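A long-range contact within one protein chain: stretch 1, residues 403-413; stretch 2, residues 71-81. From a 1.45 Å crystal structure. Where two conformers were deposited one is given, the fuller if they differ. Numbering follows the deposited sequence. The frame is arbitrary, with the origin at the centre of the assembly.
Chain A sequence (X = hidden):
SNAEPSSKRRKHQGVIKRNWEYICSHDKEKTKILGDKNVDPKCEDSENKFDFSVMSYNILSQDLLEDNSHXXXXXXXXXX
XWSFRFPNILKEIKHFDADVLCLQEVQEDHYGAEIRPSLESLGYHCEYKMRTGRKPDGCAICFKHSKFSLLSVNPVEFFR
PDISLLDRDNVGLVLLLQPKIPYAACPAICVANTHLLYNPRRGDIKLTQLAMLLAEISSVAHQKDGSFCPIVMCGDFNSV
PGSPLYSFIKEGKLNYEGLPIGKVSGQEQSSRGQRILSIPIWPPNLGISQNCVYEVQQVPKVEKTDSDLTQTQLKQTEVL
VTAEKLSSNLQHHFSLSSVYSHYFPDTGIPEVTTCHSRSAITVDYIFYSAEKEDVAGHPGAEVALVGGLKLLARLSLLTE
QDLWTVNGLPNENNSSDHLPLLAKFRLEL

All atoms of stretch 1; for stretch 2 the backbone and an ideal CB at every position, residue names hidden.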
# COMPACT_ATOMS: atom_id res chain seq x y z
N LEU A 403 -3.44 -18.44 -9.77
CA LEU A 403 -2.01 -18.34 -9.41
C LEU A 403 -1.40 -19.72 -9.17
O LEU A 403 -0.26 -19.90 -9.50
CB LEU A 403 -1.85 -17.36 -8.25
CG LEU A 403 -2.02 -15.91 -8.67
CD1 LEU A 403 -1.96 -15.00 -7.47
CD2 LEU A 403 -0.98 -15.51 -9.69
N TRP A 404 -2.13 -20.65 -8.56
CA TRP A 404 -1.55 -21.99 -8.43
C TRP A 404 -1.48 -22.73 -9.76
O TRP A 404 -0.64 -23.63 -9.91
CB TRP A 404 -2.24 -22.82 -7.33
CG TRP A 404 -1.77 -22.34 -5.98
CD1 TRP A 404 -2.51 -21.74 -5.00
CD2 TRP A 404 -0.42 -22.38 -5.48
NE1 TRP A 404 -1.71 -21.40 -3.93
CE2 TRP A 404 -0.43 -21.79 -4.20
CE3 TRP A 404 0.79 -22.87 -6.00
CZ2 TRP A 404 0.73 -21.67 -3.43
CZ3 TRP A 404 1.94 -22.74 -5.22
CH2 TRP A 404 1.89 -22.15 -3.96
N THR A 405 -2.31 -22.35 -10.74
CA THR A 405 -2.18 -22.94 -12.08
C THR A 405 -0.82 -22.61 -12.68
O THR A 405 -0.28 -23.41 -13.46
CB THR A 405 -3.30 -22.44 -12.98
OG1 THR A 405 -4.55 -22.90 -12.47
CG2 THR A 405 -3.14 -22.97 -14.41
N VAL A 406 -0.26 -21.45 -12.34
CA VAL A 406 1.09 -21.08 -12.75
C VAL A 406 2.12 -21.39 -11.67
O VAL A 406 3.24 -20.85 -11.68
CB VAL A 406 1.16 -19.60 -13.23
CG1 VAL A 406 0.24 -19.41 -14.41
CG2 VAL A 406 0.80 -18.60 -12.14
N ASN A 407 1.75 -22.29 -10.76
CA ASN A 407 2.64 -22.83 -9.72
C ASN A 407 3.07 -21.77 -8.71
O ASN A 407 4.14 -21.89 -8.10
CB ASN A 407 3.83 -23.61 -10.30
CG ASN A 407 3.38 -24.85 -11.05
OD1 ASN A 407 2.22 -25.25 -10.95
ND2 ASN A 407 4.29 -25.46 -11.79
N GLY A 408 2.20 -20.79 -8.47
CA GLY A 408 2.40 -19.82 -7.41
C GLY A 408 3.34 -18.70 -7.80
O GLY A 408 3.79 -18.57 -8.94
N LEU A 409 3.60 -17.87 -6.80
CA LEU A 409 4.41 -16.64 -6.97
C LEU A 409 5.61 -16.67 -6.01
O LEU A 409 5.47 -17.25 -4.95
CB LEU A 409 3.57 -15.41 -6.67
CG LEU A 409 2.48 -15.09 -7.67
CD1 LEU A 409 1.79 -13.81 -7.28
CD2 LEU A 409 3.05 -15.00 -9.08
N PRO A 410 6.83 -16.18 -6.34
CA PRO A 410 7.29 -15.83 -7.69
C PRO A 410 7.40 -17.09 -8.57
O PRO A 410 7.39 -18.18 -8.12
CB PRO A 410 8.64 -15.15 -7.51
CG PRO A 410 9.14 -15.69 -6.22
CD PRO A 410 7.91 -15.97 -5.39
N ASN A 411 7.42 -16.86 -9.86
CA ASN A 411 7.55 -17.95 -10.85
C ASN A 411 8.48 -17.46 -11.95
O ASN A 411 9.06 -16.40 -11.84
CB ASN A 411 6.17 -18.47 -11.26
CG ASN A 411 5.34 -17.46 -12.02
OD1 ASN A 411 5.86 -16.77 -12.86
ND2 ASN A 411 4.06 -17.39 -11.71
N GLU A 412 8.66 -18.25 -12.99
CA GLU A 412 9.64 -17.87 -14.03
C GLU A 412 9.18 -16.62 -14.78
O GLU A 412 9.99 -16.06 -15.46
CB GLU A 412 9.96 -19.04 -14.96
CG GLU A 412 8.77 -19.76 -15.49
CD GLU A 412 9.15 -21.17 -15.89
OE1 GLU A 412 9.46 -21.34 -17.03
OE2 GLU A 412 9.16 -22.06 -14.99
N ASN A 413 7.92 -16.24 -14.68
CA ASN A 413 7.38 -15.05 -15.40
C ASN A 413 6.97 -13.87 -14.48
O ASN A 413 7.13 -12.73 -14.89
CB ASN A 413 6.27 -15.54 -16.33
CG ASN A 413 6.78 -16.61 -17.29
OD1 ASN A 413 6.29 -17.73 -17.34
ND2 ASN A 413 7.79 -16.26 -18.06
N UNK A 71 8.67 -19.88 2.70
CA UNK A 71 7.49 -19.41 1.98
C UNK A 71 7.59 -19.68 0.49
O UNK A 71 6.57 -19.60 -0.21
CB UNK A 71 7.28 -17.91 2.22
N UNK A 72 8.79 -19.98 -0.01
CA UNK A 72 9.08 -20.06 -1.45
C UNK A 72 9.54 -21.45 -1.87
O UNK A 72 10.13 -21.60 -2.95
CB UNK A 72 10.15 -19.03 -1.83
N UNK A 73 9.21 -22.38 -1.01
CA UNK A 73 9.62 -23.83 -1.34
C UNK A 73 9.02 -24.37 -2.68
O UNK A 73 9.57 -25.24 -3.43
CB UNK A 73 9.17 -24.76 -0.21
N UNK A 74 7.88 -23.76 -3.05
CA UNK A 74 7.19 -24.19 -4.26
C UNK A 74 7.84 -23.70 -5.53
O UNK A 74 7.48 -24.17 -6.61
CB UNK A 74 5.74 -23.71 -4.23
N UNK A 75 8.79 -22.77 -5.44
CA UNK A 75 9.38 -22.12 -6.60
C UNK A 75 10.56 -22.91 -7.13
O UNK A 75 11.36 -23.45 -6.36
CB UNK A 75 9.82 -20.70 -6.25
N UNK A 76 10.69 -22.96 -8.46
CA UNK A 76 11.92 -23.48 -9.04
C UNK A 76 13.09 -22.61 -8.60
O UNK A 76 13.00 -21.38 -8.63
CB UNK A 76 11.83 -23.53 -10.57
N UNK A 77 14.17 -23.25 -8.18
CA UNK A 77 15.26 -22.49 -7.56
C UNK A 77 15.79 -21.37 -8.44
O UNK A 77 16.05 -20.27 -7.90
CB UNK A 77 16.41 -23.43 -7.20
N UNK A 78 16.00 -21.55 -9.75
CA UNK A 78 16.60 -20.47 -10.54
C UNK A 78 15.77 -19.20 -10.59
O UNK A 78 16.33 -18.12 -10.81
CB UNK A 78 16.84 -20.96 -11.97
N UNK A 79 14.45 -19.29 -10.38
CA UNK A 79 13.61 -18.11 -10.53
C UNK A 79 13.71 -17.18 -9.34
O UNK A 79 13.16 -16.08 -9.38
CB UNK A 79 12.15 -18.52 -10.74
N UNK A 80 14.40 -17.59 -8.27
CA UNK A 80 14.43 -16.77 -7.07
C UNK A 80 15.59 -15.80 -7.01
O UNK A 80 15.54 -14.86 -6.21
CB UNK A 80 14.47 -17.67 -5.84
N UNK A 81 16.62 -15.97 -7.83
CA UNK A 81 17.78 -15.10 -7.76
C UNK A 81 17.43 -13.68 -8.21
O UNK A 81 16.65 -13.48 -9.14
CB UNK A 81 18.92 -15.66 -8.62

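Position 71 has nothing of stretch 1 within 5.5 Å of its ideal CB, so stretch 1 leaves the choice open; the residue is Leu 71, which makes no contact here.

Position 72 points sideways, with the ideal CB 5.2 Å from Pro 410 CD. A small side chain would fall short, whereas a long apolar or aromatic one could reach the proline. Tyr 72 does so, its CD1 lying 3.7 Å from Pro 410 CD.

Position 73 is out of reach, and many residues would serve; it is Arg 73.

Position 74 points toward stretch 1. Its ideal CB is 4.0 Å from Trp 404 CZ3, and beyond lie the bare backbone at Gly 408 and the carbonyl oxygen of Leu 409. A flat side chain carrying a donor would suit, such as histidine, or perhaps glutamine. His 74, with chi1 in p, sends NE2 to Leu 409 O in a 2.8 Å hydrogen bond, while the edge of Trp 404 meets the face of its imidazole, the ring planes at 70°. Gly 408 leaves the necessary room: an ideal CB there would sit 2.8 Å from His 74 CD2, a clash.

The ideal CB of position 75 is 4.0 Å from Pro 410 O, close enough to favour a small side chain such as alanine, serine or cysteine. Cys 75 places SG 3.8 Å from Pro 410 CD and 3.4 Å from Pro 410 O.

Position 76 also points toward stretch 1, its ideal CB 5.4 Å from the carboxylate atom Glu 412 OE2. Lysine or arginine would answer that charge. Arg 76 forms a salt bridge, NH1 to Glu 412 OE2 at 3.0 Å, with a weak hydrogen bond.

Position 77 is out of reach, so a polar or charged side chain would do; Arg 77 turns back on its own stretch, donating from NH2 to Cys 75 O at 3.1 Å. At 78, also out of reach, phi near -62° is one a proline ring permits, though many residues would do; it is Pro 78.

At position 79 the ideal CB faces the backbone, 3.9 Å from Asn 411 O and 4.2 Å from Glu 412 N. A compact apolar group fits such close quarters. Val 79 brings CG1 to 3.5 Å from Glu 412 CA, and a water donates to both Val 79 O and Asn 411 O, linking the two backbones.

Position 80 points sideways with nothing of stretch 1 within 5.5 Å of its ideal CB, but the Pro 410 ring lies farther off, so leucine or methionine could reach it. Leu 80 does, packing CD2 3.5 Å from Pro 410 CG.

Position 81 is out of reach, and many side chains would do; His 81 sits at the N-cap position, right before a helix.

Stretch 2 71-81: LYRHCRRPVLH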
# COMPACT_ATOMS: atom_id res chain seq x y z
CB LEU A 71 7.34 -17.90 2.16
CG LEU A 71 7.15 -17.44 3.60
CD1 LEU A 71 7.07 -15.92 3.67
CD2 LEU A 71 5.93 -18.07 4.26
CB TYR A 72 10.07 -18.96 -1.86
CG TYR A 72 9.60 -17.63 -1.35
CD1 TYR A 72 8.43 -17.05 -1.84
CD2 TYR A 72 10.25 -16.99 -0.31
CE1 TYR A 72 7.95 -15.86 -1.34
CE2 TYR A 72 9.79 -15.80 0.19
CZ TYR A 72 8.64 -15.24 -0.32
OH TYR A 72 8.19 -14.06 0.22
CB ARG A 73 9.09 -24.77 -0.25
CG ARG A 73 9.89 -24.87 1.02
CD ARG A 73 9.20 -25.84 2.01
NE ARG A 73 7.76 -25.59 2.10
CZ ARG A 73 6.80 -26.51 1.97
NH1 ARG A 73 7.11 -27.78 1.76
NH2 ARG A 73 5.53 -26.15 2.06
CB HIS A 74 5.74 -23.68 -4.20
CG HIS A 74 5.64 -22.19 -4.10
ND1 HIS A 74 5.87 -21.49 -2.93
CD2 HIS A 74 5.34 -21.26 -5.04
CE1 HIS A 74 5.72 -20.20 -3.16
NE2 HIS A 74 5.40 -20.03 -4.43
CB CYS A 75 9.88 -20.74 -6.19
SG CYS A 75 8.67 -19.74 -5.37
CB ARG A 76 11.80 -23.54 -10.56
CG ARG A 76 10.83 -24.63 -11.00
CD ARG A 76 10.73 -24.76 -12.53
NE ARG A 76 12.07 -24.75 -13.09
CZ ARG A 76 12.61 -23.74 -13.76
NH1 ARG A 76 11.91 -22.64 -14.02
NH2 ARG A 76 13.86 -23.84 -14.18
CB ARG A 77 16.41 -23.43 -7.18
CG ARG A 77 16.10 -24.48 -6.14
CD ARG A 77 15.80 -23.85 -4.79
NE ARG A 77 14.37 -23.70 -4.61
CZ ARG A 77 13.80 -23.10 -3.57
NH1 ARG A 77 14.55 -22.56 -2.62
NH2 ARG A 77 12.48 -23.02 -3.50
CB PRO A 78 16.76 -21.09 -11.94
CG PRO A 78 16.80 -22.56 -11.69
CD PRO A 78 15.91 -22.81 -10.51
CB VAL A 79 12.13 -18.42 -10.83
CG1 VAL A 79 12.01 -19.48 -11.94
CG2 VAL A 79 11.37 -18.84 -9.60
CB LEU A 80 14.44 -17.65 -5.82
CG LEU A 80 13.19 -18.52 -5.65
CD1 LEU A 80 13.40 -19.46 -4.47
CD2 LEU A 80 11.95 -17.69 -5.44
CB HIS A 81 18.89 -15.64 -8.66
CG HIS A 81 19.35 -17.01 -8.28
ND1 HIS A 81 19.97 -17.28 -7.08
CD2 HIS A 81 19.26 -18.19 -8.93
CE1 HIS A 81 20.25 -18.57 -7.00
NE2 HIS A 81 19.83 -19.14 -8.12
O HOH W 1 10.90 -14.92 -10.44
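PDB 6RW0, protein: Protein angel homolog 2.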